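Local coordinates for membrane-fusion protein (Streptococcus pneumoniae, PDB 5XU0) that probably serves as the membrane-fusion component of a MacAB-like efflux pump, assembling as six copies into a channel, at residues 17-22 against 44-49; 215-220 against 238-243; 11-16 against 174-179; 53-58 against 128-133; 197-202 against 258-263. The protein carries 2 engineered substitutions. All coordinates share one frame; numbering follows the deposited sequence.

The five contacts follow the long axis of an elongated chain. Contact 4 pairs the two helices of the hairpin. Contact 1 lies next to it, about 18 Å away between centres, where two sheets of the barrel-sandwich region meet. Contact 3 joins that region to the closed barrel. Contacts 2 and 5 are strand pairs of that barrel, with centres about 17 Å apart. They touch inside it, with Ile243 and Tyr241 packing on Met260. Contact 3 also reaches this sheet: Ile243 N probably bonds to Val179 O at 2.9 Å. Contacts 4 and 5 are farthest apart, about 57 Å between centres.

Contact 1: 17-22 against 44-49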
# COMPACT_ATOMS: atom_id res chain seq x y z
N VAL B 17 -10.09 -7.43 -17.52
CA VAL B 17 -8.85 -8.06 -17.09
C VAL B 17 -7.90 -6.93 -16.71
O VAL B 17 -7.55 -6.07 -17.54
CB VAL B 17 -8.26 -9.03 -18.13
CG1 VAL B 17 -9.33 -10.01 -18.59
CG2 VAL B 17 -7.61 -8.33 -19.31
N TYR B 18 -7.56 -6.89 -15.43
CA TYR B 18 -6.65 -5.93 -14.83
C TYR B 18 -5.26 -6.54 -14.72
O TYR B 18 -5.11 -7.77 -14.68
CB TYR B 18 -7.12 -5.50 -13.44
CG TYR B 18 -8.58 -5.12 -13.31
CD1 TYR B 18 -9.03 -3.85 -13.64
CD2 TYR B 18 -9.52 -6.04 -12.84
CE1 TYR B 18 -10.36 -3.51 -13.51
CE2 TYR B 18 -10.85 -5.70 -12.70
CZ TYR B 18 -11.27 -4.43 -13.04
OH TYR B 18 -12.60 -4.08 -12.92
N PHE B 19 -4.25 -5.68 -14.67
CA PHE B 19 -2.88 -6.15 -14.51
C PHE B 19 -2.72 -6.88 -13.17
O PHE B 19 -3.36 -6.54 -12.17
CB PHE B 19 -1.91 -4.98 -14.59
CG PHE B 19 -0.47 -5.38 -14.52
CD1 PHE B 19 0.20 -5.82 -15.65
CD2 PHE B 19 0.23 -5.32 -13.32
CE1 PHE B 19 1.53 -6.19 -15.59
CE2 PHE B 19 1.55 -5.69 -13.25
CZ PHE B 19 2.20 -6.13 -14.39
N ASP B 20 -1.86 -7.89 -13.17
CA ASP B 20 -1.59 -8.68 -11.97
C ASP B 20 -0.08 -8.87 -11.86
O ASP B 20 0.50 -9.65 -12.62
CB ASP B 20 -2.31 -10.03 -12.01
CG ASP B 20 -2.29 -10.74 -10.67
OD1 ASP B 20 -1.52 -10.34 -9.78
OD2 ASP B 20 -3.05 -11.72 -10.52
N ALA B 21 0.54 -8.16 -10.92
CA ALA B 21 1.98 -8.28 -10.71
C ALA B 21 2.38 -9.67 -10.24
O ALA B 21 3.46 -10.16 -10.58
CB ALA B 21 2.45 -7.24 -9.70
N SER B 22 1.52 -10.33 -9.46
CA SER B 22 1.80 -11.67 -8.96
C SER B 22 1.88 -12.71 -10.07
O SER B 22 2.29 -13.84 -9.81
CB SER B 22 0.75 -12.08 -7.93
OG SER B 22 -0.41 -12.60 -8.57
N VAL B 44 -4.61 -12.18 -22.89
CA VAL B 44 -3.31 -11.65 -22.48
C VAL B 44 -2.40 -12.83 -22.21
O VAL B 44 -2.84 -13.87 -21.70
CB VAL B 44 -3.39 -10.73 -21.23
CG1 VAL B 44 -4.00 -9.37 -21.53
CG2 VAL B 44 -4.13 -11.41 -20.12
N LYS B 45 -1.13 -12.68 -22.56
CA LYS B 45 -0.11 -13.68 -22.27
C LYS B 45 1.02 -13.00 -21.51
O LYS B 45 1.68 -12.10 -22.03
CB LYS B 45 0.42 -14.33 -23.55
CG LYS B 45 1.80 -14.96 -23.41
CD LYS B 45 1.72 -16.45 -23.14
CE LYS B 45 3.10 -17.06 -22.97
NZ LYS B 45 4.08 -16.46 -23.93
N TYR B 46 1.22 -13.42 -20.26
CA TYR B 46 2.41 -13.04 -19.52
C TYR B 46 3.59 -13.91 -19.95
O TYR B 46 3.42 -14.98 -20.53
CB TYR B 46 2.18 -13.17 -18.01
CG TYR B 46 1.13 -12.25 -17.42
CD1 TYR B 46 1.48 -11.02 -16.89
CD2 TYR B 46 -0.21 -12.63 -17.37
CE1 TYR B 46 0.53 -10.17 -16.33
CE2 TYR B 46 -1.17 -11.79 -16.82
CZ TYR B 46 -0.79 -10.57 -16.30
OH TYR B 46 -1.75 -9.74 -15.75
N SER B 47 4.80 -13.44 -19.66
CA SER B 47 6.01 -14.17 -20.04
C SER B 47 6.15 -15.42 -19.18
O SER B 47 6.36 -15.33 -17.97
CB SER B 47 7.24 -13.28 -19.89
OG SER B 47 8.42 -14.07 -19.84
N SER B 48 6.07 -16.59 -19.82
CA SER B 48 5.98 -17.87 -19.13
C SER B 48 7.34 -18.50 -18.83
O SER B 48 7.40 -19.72 -18.61
CB SER B 48 5.12 -18.83 -19.95
OG SER B 48 5.44 -18.74 -21.33
N SER B 49 8.41 -17.72 -18.80
CA SER B 49 9.75 -18.26 -18.60
C SER B 49 9.91 -18.96 -17.25
O SER B 49 10.14 -20.17 -17.19
CB SER B 49 10.80 -17.15 -18.74
OG SER B 49 10.90 -16.70 -20.08
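Tyr46 and Phe19 meet through one corner of each ring. Phe19 CE1 lies at the edge of the Tyr46 ring, near its plane, 4.2 Å from Tyr46 CE1. Tyr46 CE1 approaches the Phe19 ring obliquely. Phe19 CG is anti to the backbone N (chi1 -176°), which starts its ring on this course. The Tyr46 hydroxyl goes on to the backbone of the next residue. Asp20 N gives Tyr46 OH a weak, bent hydrogen bond of 3.2 Å. These residues join two sheets of the barrel-sandwich region, which resembles a lipoyl domain. One sheet contains strand 14-18, the other strand 42-46. Met168 of strand 167-172 packs on both aromatic side chains. Farther along, Val17 CG2 faces Val44 CG1 at 4.4 Å, a methyl-to-methyl contact in the buried interior. Asp20 turns its carboxylate away from Tyr46. There Ser22 OG donates to Asp20 OD1 at 2.8 Å, coming from above the carboxylate plane. Ser22 OG also bonds to Lys159 of the second subunit.

Contact 2: 215-220 against 238-243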
# COMPACT_ATOMS: atom_id res chain seq x y z
N TYR B 215 -35.86 -8.19 -13.43
CA TYR B 215 -35.33 -8.04 -12.08
C TYR B 215 -35.77 -6.71 -11.47
O TYR B 215 -35.55 -5.64 -12.05
CB TYR B 215 -33.80 -8.16 -12.08
CG TYR B 215 -33.11 -7.64 -10.84
CD1 TYR B 215 -32.25 -6.55 -10.91
CD2 TYR B 215 -33.31 -8.24 -9.60
CE1 TYR B 215 -31.61 -6.07 -9.78
CE2 TYR B 215 -32.67 -7.76 -8.46
CZ TYR B 215 -31.82 -6.68 -8.56
OH TYR B 215 -31.18 -6.19 -7.45
N ILE B 216 -36.38 -6.80 -10.28
CA ILE B 216 -36.83 -5.66 -9.49
C ILE B 216 -36.23 -5.80 -8.10
O ILE B 216 -36.50 -6.79 -7.40
CB ILE B 216 -38.36 -5.58 -9.40
CG1 ILE B 216 -38.97 -5.20 -10.75
CG2 ILE B 216 -38.78 -4.60 -8.32
CD1 ILE B 216 -40.46 -5.46 -10.83
N SER B 217 -35.43 -4.82 -7.69
CA SER B 217 -34.66 -4.93 -6.46
C SER B 217 -35.50 -4.53 -5.25
O SER B 217 -36.04 -3.42 -5.20
CB SER B 217 -33.40 -4.07 -6.53
OG SER B 217 -32.64 -4.20 -5.34
N ASP B 218 -35.60 -5.44 -4.28
CA ASP B 218 -36.14 -5.14 -2.96
C ASP B 218 -35.30 -4.11 -2.22
O ASP B 218 -35.82 -3.47 -1.30
CB ASP B 218 -36.21 -6.41 -2.11
CG ASP B 218 -37.58 -7.04 -2.12
OD1 ASP B 218 -38.40 -6.71 -3.00
OD2 ASP B 218 -37.83 -7.89 -1.23
N TYR B 219 -34.04 -3.93 -2.60
CA TYR B 219 -33.08 -3.21 -1.79
C TYR B 219 -32.78 -1.86 -2.42
O TYR B 219 -32.35 -1.82 -3.58
CB TYR B 219 -31.80 -4.02 -1.64
CG TYR B 219 -30.71 -3.34 -0.86
CD1 TYR B 219 -29.64 -2.75 -1.51
CD2 TYR B 219 -30.75 -3.30 0.53
CE1 TYR B 219 -28.63 -2.13 -0.80
CE2 TYR B 219 -29.75 -2.68 1.25
CZ TYR B 219 -28.69 -2.09 0.58
OH TYR B 219 -27.69 -1.47 1.29
N PRO B 220 -32.98 -0.75 -1.71
CA PRO B 220 -32.74 0.56 -2.33
C PRO B 220 -31.26 0.84 -2.51
O PRO B 220 -30.42 0.43 -1.70
CB PRO B 220 -33.36 1.54 -1.32
CG PRO B 220 -33.24 0.83 -0.01
CD PRO B 220 -33.37 -0.64 -0.30
N LYS B 238 -34.79 5.01 -4.36
CA LYS B 238 -34.89 4.49 -5.72
C LYS B 238 -34.34 3.07 -5.78
O LYS B 238 -33.26 2.80 -5.25
CB LYS B 238 -34.14 5.41 -6.68
CG LYS B 238 -34.72 6.82 -6.76
CD LYS B 238 -35.78 6.93 -7.85
CE LYS B 238 -36.95 7.82 -7.44
NZ LYS B 238 -36.57 8.85 -6.43
N TYR B 239 -35.08 2.18 -6.45
CA TYR B 239 -34.75 0.76 -6.51
C TYR B 239 -34.40 0.36 -7.93
O TYR B 239 -35.19 0.60 -8.85
CB TYR B 239 -35.93 -0.07 -6.02
CG TYR B 239 -36.46 0.35 -4.67
CD1 TYR B 239 -36.04 -0.29 -3.52
CD2 TYR B 239 -37.39 1.38 -4.56
CE1 TYR B 239 -36.52 0.09 -2.28
CE2 TYR B 239 -37.87 1.76 -3.32
CZ TYR B 239 -37.43 1.12 -2.19
OH TYR B 239 -37.91 1.50 -0.96
N PRO B 240 -33.25 -0.28 -8.17
CA PRO B 240 -32.87 -0.61 -9.55
C PRO B 240 -33.72 -1.72 -10.14
O PRO B 240 -34.09 -2.68 -9.47
CB PRO B 240 -31.40 -1.04 -9.41
CG PRO B 240 -31.30 -1.55 -8.02
CD PRO B 240 -32.25 -0.74 -7.18
N TYR B 241 -34.02 -1.58 -11.44
CA TYR B 241 -34.72 -2.58 -12.23
C TYR B 241 -33.93 -2.84 -13.50
O TYR B 241 -33.24 -1.95 -14.02
CB TYR B 241 -36.14 -2.14 -12.61
CG TYR B 241 -36.12 -1.23 -13.82
CD1 TYR B 241 -35.85 0.11 -13.67
CD2 TYR B 241 -36.35 -1.71 -15.10
CE1 TYR B 241 -35.81 0.96 -14.74
CE2 TYR B 241 -36.30 -0.86 -16.20
CZ TYR B 241 -36.03 0.48 -16.01
OH TYR B 241 -35.99 1.34 -17.08
N THR B 242 -34.06 -4.06 -14.03
CA THR B 242 -33.46 -4.41 -15.31
C THR B 242 -34.45 -5.27 -16.08
O THR B 242 -35.06 -6.19 -15.52
CB THR B 242 -32.14 -5.22 -15.16
OG1 THR B 242 -32.46 -6.55 -14.74
CG2 THR B 242 -31.23 -4.65 -14.09
N ILE B 243 -34.62 -4.96 -17.37
CA ILE B 243 -35.44 -5.77 -18.26
C ILE B 243 -34.58 -6.28 -19.41
O ILE B 243 -33.66 -5.60 -19.88
CB ILE B 243 -36.69 -5.02 -18.79
CG1 ILE B 243 -36.35 -4.21 -20.04
CG2 ILE B 243 -37.30 -4.13 -17.73
CD1 ILE B 243 -37.47 -3.33 -20.53
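Strands 207-216 and 239-246 are successive antiparallel neighbours in the six-stranded closed barrel, joined by a long loop. Tyr215 and Thr242 form a hydrogen-bonded pair. Tyr215 N donates to Thr242 O at 3.0 Å, and Thr242 N returns a bond of 2.9 Å to Tyr215 O. Their side chains share one face of the sheet. Thr242 OG1 sits in plane at the edge of the Tyr215 ring, 3.8 Å from Tyr215 CD1. Ile216 and Tyr241 form the next, non-hydrogen-bonded pair on the other face. Ser217 N then reaches Pro240 O at 3.1 Å. Beyond it the chain 215-220 turns. Ser217 OG closes the turn by donating to Tyr219 O at 3.0 Å, on a lone pair in the carbonyl plane. Pro220 and the Tyr239 side chain lie side by side and point the same way, with Pro220 CB 3.6 Å from Tyr239 CE1. The Tyr239 hydroxyl bonds to Gln254 of the second subunit, and Asp218 forms a salt bridge with Lys253 of that subunit. Pro240 has no N-H to give back to Ser217 O. Backbone pairing is therefore one-sided there, and proline and tyrosine packing takes over.

Contact 3: 11-16 against 174-179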
# COMPACT_ATOMS: atom_id res chain seq x y z
N ALA B 11 -25.34 -3.58 -21.57
CA ALA B 11 -25.08 -4.97 -21.88
C ALA B 11 -25.25 -5.82 -20.63
O ALA B 11 -25.29 -5.33 -19.50
CB ALA B 11 -23.68 -5.15 -22.45
N LYS B 12 -25.37 -7.13 -20.85
CA LYS B 12 -25.57 -8.08 -19.77
C LYS B 12 -24.25 -8.65 -19.27
O LYS B 12 -23.99 -8.69 -18.07
CB LYS B 12 -26.49 -9.21 -20.23
CG LYS B 12 -26.62 -10.35 -19.25
CD LYS B 12 -27.71 -11.31 -19.68
CE LYS B 12 -28.08 -12.26 -18.56
NZ LYS B 12 -29.26 -13.10 -18.91
N ASN B 13 -23.40 -9.10 -20.19
CA ASN B 13 -22.17 -9.80 -19.86
C ASN B 13 -20.97 -8.97 -20.28
O ASN B 13 -20.93 -8.44 -21.39
CB ASN B 13 -22.14 -11.17 -20.54
CG ASN B 13 -23.36 -12.00 -20.22
OD1 ASN B 13 -23.70 -12.19 -19.05
ND2 ASN B 13 -24.03 -12.51 -21.25
N GLU B 14 -19.99 -8.86 -19.38
CA GLU B 14 -18.77 -8.13 -19.66
C GLU B 14 -17.64 -8.74 -18.85
O GLU B 14 -17.86 -9.58 -17.97
CB GLU B 14 -18.93 -6.64 -19.33
CG GLU B 14 -19.35 -6.38 -17.90
CD GLU B 14 -19.09 -4.95 -17.46
OE1 GLU B 14 -18.23 -4.29 -18.08
OE2 GLU B 14 -19.74 -4.50 -16.50
N GLN B 15 -16.42 -8.31 -19.16
CA GLN B 15 -15.23 -8.82 -18.49
C GLN B 15 -14.14 -7.77 -18.54
O GLN B 15 -13.82 -7.24 -19.61
CB GLN B 15 -14.75 -10.12 -19.12
CG GLN B 15 -13.59 -10.77 -18.38
CD GLN B 15 -12.99 -11.94 -19.13
OE1 GLN B 15 -12.57 -11.81 -20.27
NE2 GLN B 15 -12.95 -13.09 -18.48
N TYR B 16 -13.59 -7.46 -17.37
CA TYR B 16 -12.37 -6.67 -17.23
C TYR B 16 -11.23 -7.61 -16.87
O TYR B 16 -11.37 -8.48 -16.00
CB TYR B 16 -12.51 -5.61 -16.14
CG TYR B 16 -13.61 -4.59 -16.34
CD1 TYR B 16 -13.37 -3.39 -16.99
CD2 TYR B 16 -14.89 -4.82 -15.84
CE1 TYR B 16 -14.37 -2.46 -17.16
CE2 TYR B 16 -15.90 -3.89 -16.00
CZ TYR B 16 -15.63 -2.71 -16.66
OH TYR B 16 -16.63 -1.77 -16.83
N ASN B 174 -22.12 -7.77 -27.16
CA ASN B 174 -23.13 -6.96 -27.81
C ASN B 174 -24.37 -7.76 -28.19
O ASN B 174 -25.24 -7.25 -28.89
CB ASN B 174 -22.55 -6.27 -29.05
CG ASN B 174 -23.28 -4.98 -29.40
OD1 ASN B 174 -24.24 -4.60 -28.73
ND2 ASN B 174 -22.82 -4.30 -30.45
N GLU B 175 -24.44 -9.02 -27.76
CA GLU B 175 -25.67 -9.79 -27.79
C GLU B 175 -26.29 -9.79 -26.39
O GLU B 175 -25.70 -9.28 -25.44
CB GLU B 175 -25.40 -11.22 -28.28
CG GLU B 175 -24.49 -11.31 -29.50
CD GLU B 175 -23.06 -11.69 -29.15
OE1 GLU B 175 -22.48 -12.53 -29.86
OE2 GLU B 175 -22.53 -11.15 -28.15
N ASN B 176 -27.48 -10.37 -26.28
CA ASN B 176 -28.24 -10.41 -25.04
C ASN B 176 -28.24 -9.04 -24.35
O ASN B 176 -27.84 -8.90 -23.19
CB ASN B 176 -27.72 -11.48 -24.09
CG ASN B 176 -27.37 -12.77 -24.80
OD1 ASN B 176 -27.80 -13.01 -25.93
ND2 ASN B 176 -26.59 -13.62 -24.13
N LEU B 177 -28.69 -8.03 -25.09
CA LEU B 177 -28.73 -6.69 -24.54
C LEU B 177 -29.89 -6.56 -23.55
O LEU B 177 -30.86 -7.31 -23.57
CB LEU B 177 -28.88 -5.65 -25.65
CG LEU B 177 -27.60 -4.88 -25.99
CD1 LEU B 177 -26.49 -5.84 -26.34
CD2 LEU B 177 -27.84 -3.90 -27.12
N GLN B 178 -29.75 -5.59 -22.64
CA GLN B 178 -30.77 -5.30 -21.64
C GLN B 178 -30.92 -3.79 -21.53
O GLN B 178 -30.19 -3.02 -22.16
CB GLN B 178 -30.42 -5.93 -20.29
CG GLN B 178 -29.99 -7.40 -20.36
CD GLN B 178 -29.86 -8.05 -19.00
OE1 GLN B 178 -30.54 -9.03 -18.70
NE2 GLN B 178 -28.97 -7.52 -18.17
N VAL B 179 -31.89 -3.35 -20.72
CA VAL B 179 -31.98 -1.95 -20.33
C VAL B 179 -32.23 -1.89 -18.83
O VAL B 179 -32.94 -2.74 -18.28
CB VAL B 179 -33.09 -1.18 -21.10
CG1 VAL B 179 -32.61 -0.74 -22.45
CG2 VAL B 179 -34.28 -2.04 -21.30
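Lys12 lies against Asn176 and Gln178 at the junction between the barrel-sandwich region and the closed barrel. The chain passes this junction twice, once at 11-16 leading into strand 14-18 and once at 174-179 leading into strand 178-183. Lys12 CB is 3.3 Å from Asn176 O and 3.9 Å from Gln178 CG. Lys12 CG is anti to the backbone N (chi1 172°). The extended Lys12 side chain crosses that of Gln178 obliquely, while its ammonium end leads away. No hydrogen bond links the two segments, so this is van der Waals contact near the surface. The backbones are closest at Ala11 and Leu177, whose CA atoms are 4.8 Å apart. The next shell ties both segments down by backbone bonds. Gln178 shares one with Thr10 of strand 3-10, and Asn13 shares one with Ser173. Asp244 of strand 239-246 also touches the Lys12 side chain. Asn176 has left-handed backbone angles (phi 45°), and its CB points toward 11-16. Its amide meets that of Asn13 with the planes nearly perpendicular, 85° apart, and Asn13 ND2 lies 4.0 Å from Asn176 ND2.

Contact 4: 53-58 against 128-133; sequences AAYDSA and AQLSKA
Ala133 and Ala58 are the small bumps that let the two arms of this antiparallel helical hairpin come together. The axes of the short segments approach to 8.4 Å, with N-to-C directions 158° apart. Ala133 CB fits against the backbone of helix 49-77 beside Ala54 and Tyr55, 3.6 Å from Tyr55 CA. Ala58 CB does the same in return: it sits 3.5 Å from Leu130 CA, with Gln129 CG beside it at 3.8 Å. Each methyl thus meets the opposite helix at its backbone. Larger side chains cover the flanks. On one flank, Leu130 CD1 lies over a face of the Tyr55 ring, a CH-pi contact of 4.3 Å to the centroid and 13° off the normal. Gln134 and Leu137 of helix 109-138 also touch the Tyr55 side chain. On the other, the extended Gln129 reaches across Ala58 toward Ser57. Asp125 of the third subunit packs on Ser57. The Gln129 amide makes no hydrogen bond across this pair, and Gln129 NE2 rests 3.7 Å from Ala58 CA.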
# COMPACT_ATOMS: atom_id res chain seq x y z
N ALA B 53 10.57 -22.95 -16.31
CA ALA B 53 11.67 -23.50 -15.51
C ALA B 53 11.15 -24.24 -14.28
O ALA B 53 11.68 -25.29 -13.91
CB ALA B 53 12.62 -22.38 -15.09
N ALA B 54 10.09 -23.72 -13.66
CA ALA B 54 9.47 -24.39 -12.53
C ALA B 54 8.92 -25.75 -12.93
O ALA B 54 9.11 -26.75 -12.23
CB ALA B 54 8.37 -23.52 -11.93
N TYR B 55 8.22 -25.81 -14.08
CA TYR B 55 7.71 -27.09 -14.57
C TYR B 55 8.84 -28.09 -14.78
O TYR B 55 8.74 -29.25 -14.37
CB TYR B 55 6.92 -26.87 -15.86
CG TYR B 55 6.23 -28.11 -16.40
CD1 TYR B 55 4.88 -28.33 -16.19
CD2 TYR B 55 6.94 -29.06 -17.14
CE1 TYR B 55 4.25 -29.46 -16.69
CE2 TYR B 55 6.32 -30.18 -17.64
CZ TYR B 55 4.97 -30.38 -17.41
OH TYR B 55 4.35 -31.50 -17.91
N ASP B 56 9.93 -27.65 -15.42
CA ASP B 56 11.04 -28.54 -15.70
C ASP B 56 11.67 -29.06 -14.41
O ASP B 56 11.81 -30.27 -14.22
CB ASP B 56 12.09 -27.82 -16.55
CG ASP B 56 11.61 -27.58 -17.98
OD1 ASP B 56 10.73 -28.33 -18.44
OD2 ASP B 56 12.13 -26.64 -18.63
N SER B 57 12.04 -28.15 -13.51
CA SER B 57 12.64 -28.56 -12.24
C SER B 57 11.71 -29.48 -11.46
O SER B 57 12.18 -30.38 -10.74
CB SER B 57 13.00 -27.33 -11.41
OG SER B 57 13.08 -27.64 -10.03
N ALA B 58 10.40 -29.29 -11.59
CA ALA B 58 9.46 -30.17 -10.90
C ALA B 58 9.45 -31.57 -11.51
O ALA B 58 9.47 -32.57 -10.78
CB ALA B 58 8.06 -29.55 -10.93
N ALA B 128 3.03 -32.73 -6.10
CA ALA B 128 2.32 -31.50 -5.77
C ALA B 128 3.02 -30.28 -6.37
O ALA B 128 2.39 -29.41 -6.97
CB ALA B 128 2.18 -31.35 -4.26
N GLN B 129 4.35 -30.22 -6.21
CA GLN B 129 5.12 -29.13 -6.82
C GLN B 129 4.92 -29.10 -8.33
O GLN B 129 4.76 -28.02 -8.92
CB GLN B 129 6.60 -29.30 -6.47
CG GLN B 129 7.56 -28.46 -7.30
CD GLN B 129 9.02 -28.71 -6.95
OE1 GLN B 129 9.33 -29.36 -5.95
NE2 GLN B 129 9.92 -28.19 -7.77
N LEU B 130 4.89 -30.27 -8.96
CA LEU B 130 4.70 -30.34 -10.41
C LEU B 130 3.36 -29.73 -10.81
O LEU B 130 3.31 -28.86 -11.68
CB LEU B 130 4.79 -31.79 -10.89
CG LEU B 130 4.45 -31.98 -12.37
CD1 LEU B 130 5.59 -31.47 -13.25
CD2 LEU B 130 4.12 -33.43 -12.68
N SER B 131 2.27 -30.17 -10.19
CA SER B 131 0.96 -29.64 -10.56
C SER B 131 0.85 -28.15 -10.24
O SER B 131 0.17 -27.42 -10.97
CB SER B 131 -0.15 -30.43 -9.86
OG SER B 131 0.14 -30.63 -8.49
N LYS B 132 1.50 -27.70 -9.16
CA LYS B 132 1.59 -26.26 -8.92
C LYS B 132 2.22 -25.55 -10.10
O LYS B 132 1.75 -24.48 -10.52
CB LYS B 132 2.40 -25.99 -7.64
CG LYS B 132 2.24 -24.58 -7.10
CD LYS B 132 3.56 -24.05 -6.55
CE LYS B 132 3.34 -22.86 -5.62
NZ LYS B 132 4.62 -22.17 -5.27
N ALA B 133 3.27 -26.14 -10.68
CA ALA B 133 3.87 -25.56 -11.87
C ALA B 133 2.93 -25.64 -13.07
O ALA B 133 2.96 -24.75 -13.93
CB ALA B 133 5.19 -26.26 -12.19

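Contact 5: 197-202 against 258-263; sequences VSFTSK and VNMEVK. Engineered in segment 258-263: Met260 (natural residue Ile).
Phe199 and Val258 meet in an antiparallel strand pair of the six-stranded closed barrel, where Phe199 CD2 approaches Val258 CG1 to 3.4 Å. The close-packed, buried face is made by Val197, Phe199, Met260 and Val262. Met260 is an engineered selenomethionine in place of the natural Ile. Its SE is 5.0 Å from the centroid of the Phe199 ring, an oblique Met-aromatic contact 39° off the normal. Val197 CG2 and Val262 CG2 meet at 3.6 Å farther along the same face. Trp209 of the adjoining strand 207-216 meets the Phe199 ring, and Ile243 of strand 239-246 packs on Val197 and Met260 across the barrel interior. The backbones are held by four hydrogen bonds. Ser198 and Glu261 exchange two, and Thr200 and Asn259 exchange two; the bond from Glu261 N to Ser198 O is 2.8 Å and nearly straight (169°). The opposite face is looser and faces solvent more. It carries Ser198, Thr200, Asn259 and Glu261, whose side chains make no hydrogen bonds to one another. Glu261 instead turns OE2 to Ser2 OG near the chain's start. At the far end, Lys202 CG comes only to 4.5 Å from Asn259 ND2.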
# COMPACT_ATOMS: atom_id res chain seq x y z
N VAL B 197 -43.18 -5.27 -21.73
CA VAL B 197 -42.75 -3.88 -21.83
C VAL B 197 -42.51 -3.53 -23.29
O VAL B 197 -41.96 -4.33 -24.05
CB VAL B 197 -41.47 -3.63 -21.00
CG1 VAL B 197 -40.76 -2.36 -21.45
CG2 VAL B 197 -41.78 -3.57 -19.51
N SER B 198 -42.94 -2.33 -23.68
CA SER B 198 -42.58 -1.74 -24.96
C SER B 198 -41.71 -0.51 -24.72
O SER B 198 -41.85 0.16 -23.70
CB SER B 198 -43.83 -1.35 -25.76
OG SER B 198 -43.50 -0.46 -26.81
N PHE B 199 -40.81 -0.22 -25.66
CA PHE B 199 -39.97 0.96 -25.51
C PHE B 199 -39.45 1.42 -26.86
O PHE B 199 -39.39 0.65 -27.82
CB PHE B 199 -38.82 0.73 -24.52
CG PHE B 199 -37.83 -0.33 -24.95
CD1 PHE B 199 -37.99 -1.65 -24.56
CD2 PHE B 199 -36.72 0.01 -25.72
CE1 PHE B 199 -37.07 -2.62 -24.95
CE2 PHE B 199 -35.81 -0.95 -26.10
CZ PHE B 199 -35.98 -2.27 -25.71
N THR B 200 -39.07 2.70 -26.92
CA THR B 200 -38.66 3.37 -28.14
C THR B 200 -37.46 4.27 -27.84
O THR B 200 -37.12 4.51 -26.67
CB THR B 200 -39.80 4.21 -28.73
OG1 THR B 200 -39.27 5.11 -29.72
CG2 THR B 200 -40.49 5.02 -27.64
N SER B 201 -36.83 4.78 -28.89
CA SER B 201 -35.64 5.61 -28.76
C SER B 201 -35.75 6.84 -29.65
O SER B 201 -36.03 6.72 -30.85
CB SER B 201 -34.37 4.83 -29.10
OG SER B 201 -33.25 5.70 -29.12
N LYS B 202 -35.48 8.01 -29.07
CA LYS B 202 -35.71 9.30 -29.71
C LYS B 202 -34.82 9.52 -30.93
O LYS B 202 -34.91 10.57 -31.58
CB LYS B 202 -35.51 10.43 -28.70
CG LYS B 202 -36.81 11.03 -28.20
CD LYS B 202 -36.56 12.09 -27.14
CE LYS B 202 -35.94 13.35 -27.75
NZ LYS B 202 -36.93 14.46 -27.86
N VAL B 258 -33.84 5.65 -23.53
CA VAL B 258 -34.99 4.84 -23.92
C VAL B 258 -36.18 5.22 -23.06
O VAL B 258 -36.04 5.48 -21.86
CB VAL B 258 -34.64 3.34 -23.82
CG1 VAL B 258 -35.87 2.50 -23.54
CG2 VAL B 258 -33.95 2.86 -25.09
N ASN B 259 -37.36 5.26 -23.67
CA ASN B 259 -38.61 5.56 -22.98
C ASN B 259 -39.54 4.36 -23.08
O ASN B 259 -39.71 3.80 -24.17
CB ASN B 259 -39.27 6.81 -23.57
CG ASN B 259 -38.32 7.98 -23.64
OD1 ASN B 259 -38.05 8.63 -22.63
ND2 ASN B 259 -37.79 8.25 -24.83
N MSE B 260 -40.13 3.97 -21.96
CA MSE B 260 -40.80 2.67 -21.87
C MSE B 260 -42.20 2.72 -21.29
O MSE B 260 -42.51 3.57 -20.46
CB MSE B 260 -39.95 1.71 -21.04
CG MSE B 260 -38.47 2.05 -21.01
SE MSE B 260 -37.41 0.48 -20.68
CE MSE B 260 -38.24 -0.05 -19.00
N GLU B 261 -43.04 1.78 -21.72
CA GLU B 261 -44.38 1.60 -21.19
C GLU B 261 -44.53 0.16 -20.72
O GLU B 261 -44.34 -0.77 -21.51
CB GLU B 261 -45.43 1.92 -22.26
CG GLU B 261 -46.84 2.08 -21.71
CD GLU B 261 -47.84 2.44 -22.80
OE1 GLU B 261 -47.40 2.90 -23.88
OE2 GLU B 261 -49.05 2.27 -22.56
N VAL B 262 -44.85 -0.03 -19.45
CA VAL B 262 -45.05 -1.36 -18.88
C VAL B 262 -46.54 -1.67 -18.92
O VAL B 262 -47.35 -0.98 -18.30
CB VAL B 262 -44.52 -1.46 -17.44
CG1 VAL B 262 -44.68 -2.90 -16.96
CG2 VAL B 262 -43.08 -1.01 -17.38
N LYS B 263 -46.89 -2.73 -19.64
CA LYS B 263 -48.29 -3.09 -19.83
C LYS B 263 -48.90 -3.61 -18.53
O LYS B 263 -48.32 -4.47 -17.86
CB LYS B 263 -48.41 -4.16 -20.92
CG LYS B 263 -49.84 -4.51 -21.27
CD LYS B 263 -50.66 -3.28 -21.61
CE LYS B 263 -51.99 -3.69 -22.22
NZ LYS B 263 -53.01 -2.61 -22.16